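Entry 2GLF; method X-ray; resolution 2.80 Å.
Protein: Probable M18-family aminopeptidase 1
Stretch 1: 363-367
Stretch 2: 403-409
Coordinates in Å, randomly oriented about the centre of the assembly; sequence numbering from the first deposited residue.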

# COMPACT_ATOMS: atom_id res chain seq x y z
N TYR A 363 33.56 5.61 -5.54
CA TYR A 363 33.87 5.58 -4.11
C TYR A 363 34.70 4.35 -3.77
O TYR A 363 34.56 3.31 -4.39
N SER A 364 35.57 4.51 -2.77
CA SER A 364 36.42 3.42 -2.28
C SER A 364 37.10 2.55 -3.33
O SER A 364 37.21 1.34 -3.15
N THR A 365 37.57 3.16 -4.41
CA THR A 365 38.25 2.38 -5.44
C THR A 365 39.49 3.08 -5.97
O THR A 365 39.56 4.31 -6.02
N ASN A 366 40.48 2.28 -6.34
CA ASN A 366 41.69 2.84 -6.90
C ASN A 366 41.34 3.29 -8.31
O ASN A 366 40.52 2.66 -8.97
N ASP A 367 41.95 4.37 -8.76
CA ASP A 367 41.67 4.87 -10.10
C ASP A 367 42.97 5.20 -10.83
O ASP A 367 43.45 6.34 -10.79
N ILE A 403 41.77 -5.32 -4.52
CA ILE A 403 42.87 -5.07 -3.61
C ILE A 403 43.86 -4.02 -4.11
O ILE A 403 44.77 -3.62 -3.39
N ALA A 404 43.67 -3.58 -5.35
CA ALA A 404 44.55 -2.58 -5.94
C ALA A 404 44.74 -1.39 -5.00
O ALA A 404 45.87 -0.96 -4.76
N LYS A 405 43.64 -0.86 -4.48
CA LYS A 405 43.71 0.29 -3.58
C LYS A 405 44.79 0.18 -2.48
O LYS A 405 45.53 1.13 -2.23
N PHE A 406 44.87 -0.99 -1.85
CA PHE A 406 45.83 -1.21 -0.77
C PHE A 406 47.28 -1.02 -1.17
O PHE A 406 48.09 -0.54 -0.37
N PHE A 407 47.61 -1.39 -2.39
CA PHE A 407 48.98 -1.24 -2.85
C PHE A 407 49.27 0.19 -3.27
O PHE A 407 50.37 0.71 -3.03
N ALA A 408 48.28 0.84 -3.87
CA ALA A 408 48.44 2.23 -4.28
C ALA A 408 48.54 3.04 -2.99
O ALA A 408 49.07 4.15 -2.97
N GLU A 409 48.01 2.45 -1.92
CA GLU A 409 48.00 3.04 -0.59
C GLU A 409 49.43 3.05 -0.06
O GLU A 409 49.78 3.87 0.79

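The helical turn of stretch 2 packs against a segment of stretch 1 without regular secondary structure through a small interface, 217 Å² summed over both sides, in which Asn366 and Lys405 contribute the largest areas. Their CA atoms, 4.6 Å apart, mark the closest approach of the two backbones.

Ile403, with chi1 in p and chi2 in t, precedes the contact and stays out of reach of stretch 1. Ala404 is the first residue to point in. Its CB lies 4.1 Å from CB of Asn366, an apolar contact between a methyl and a methylene group.

Lys405 leaves the helix sideways, yet its end comes nearer to stretch 1. With chi1 to chi4 in p, t, p and t, the chain runs along the loop, passing Thr365 with CE 4.4 Å from the threonine CA, and delivers its ammonium group to a backbone carbonyl: NZ of Lys405 donates a hydrogen bond of 2.6 Å to O of Ser364. This is the only hydrogen bond between the stretches, and it ties the side chain to the loop without using the Ser364 hydroxyl. At the other end of the lysine, its backbone N sits 3.7 Å from CB of Asn366.

Phe406 (chi1 m) points away, and Phe407, also m, is out of reach, so neither aromatic ring takes part. Ala408, one turn after Ala404, points in again. Asn366, with chi1 in t, directs its amide along the helix so that ND2 comes within 3.4 Å of CB of Ala408; this is packing against a methyl group, not a polar pairing. Thr365, also t, points its CB away from the helix. Glu409, with chi1 at -135° between wells, has its CA-to-CB bond sideways to stretch 1 and makes no contact with it.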

# COMPACT_ATOMS: atom_id res chain seq x y z
CB TYR A 363 32.60 5.53 -3.25
CG TYR A 363 31.67 6.71 -3.40
CD1 TYR A 363 32.08 7.87 -4.05
CD2 TYR A 363 30.38 6.66 -2.89
CE1 TYR A 363 31.22 8.95 -4.20
CE2 TYR A 363 29.51 7.74 -3.03
CZ TYR A 363 29.93 8.88 -3.69
OH TYR A 363 29.07 9.94 -3.87
CB SER A 364 35.59 2.52 -1.35
OG SER A 364 34.97 3.28 -0.33
CB THR A 365 37.33 2.10 -6.65
OG1 THR A 365 38.03 1.28 -7.59
CG2 THR A 365 36.94 3.40 -7.34
CB ASN A 366 42.79 1.77 -6.94
CG ASN A 366 44.00 2.24 -7.72
OD1 ASN A 366 44.33 1.68 -8.76
ND2 ASN A 366 44.66 3.27 -7.21
CB ASP A 367 40.78 6.12 -10.00
CG ASP A 367 40.31 6.60 -11.35
OD1 ASP A 367 39.51 7.56 -11.38
OD2 ASP A 367 40.74 6.02 -12.37
CB ILE A 403 43.63 -6.37 -3.28
CG1 ILE A 403 44.44 -6.85 -4.48
CG2 ILE A 403 42.64 -7.44 -2.86
CD1 ILE A 403 45.35 -8.03 -4.15
CB ALA A 404 43.99 -2.11 -7.28
CB LYS A 405 42.35 0.52 -2.92
CG LYS A 405 41.94 -0.56 -1.95
CD LYS A 405 40.73 -0.16 -1.12
CE LYS A 405 39.46 -0.08 -1.96
NZ LYS A 405 38.28 0.20 -1.11
CB PHE A 406 45.64 -2.61 -0.19
CG PHE A 406 44.25 -2.89 0.28
CD1 PHE A 406 43.61 -1.99 1.14
CD2 PHE A 406 43.57 -4.03 -0.14
CE1 PHE A 406 42.31 -2.22 1.57
CE2 PHE A 406 42.26 -4.27 0.29
CZ PHE A 406 41.63 -3.36 1.14
CB PHE A 407 49.26 -2.22 -3.99
CG PHE A 407 49.21 -3.65 -3.55
CD1 PHE A 407 47.99 -4.28 -3.35
CD2 PHE A 407 50.38 -4.34 -3.24
CE1 PHE A 407 47.93 -5.57 -2.84
CE2 PHE A 407 50.33 -5.64 -2.73
CZ PHE A 407 49.10 -6.25 -2.53
CB ALA A 408 47.23 2.68 -5.09
CB GLU A 409 47.12 2.20 0.34
CG GLU A 409 46.17 2.99 1.22
CD GLU A 409 45.26 2.09 2.05
OE1 GLU A 409 45.76 1.44 3.00
OE2 GLU A 409 44.04 2.03 1.76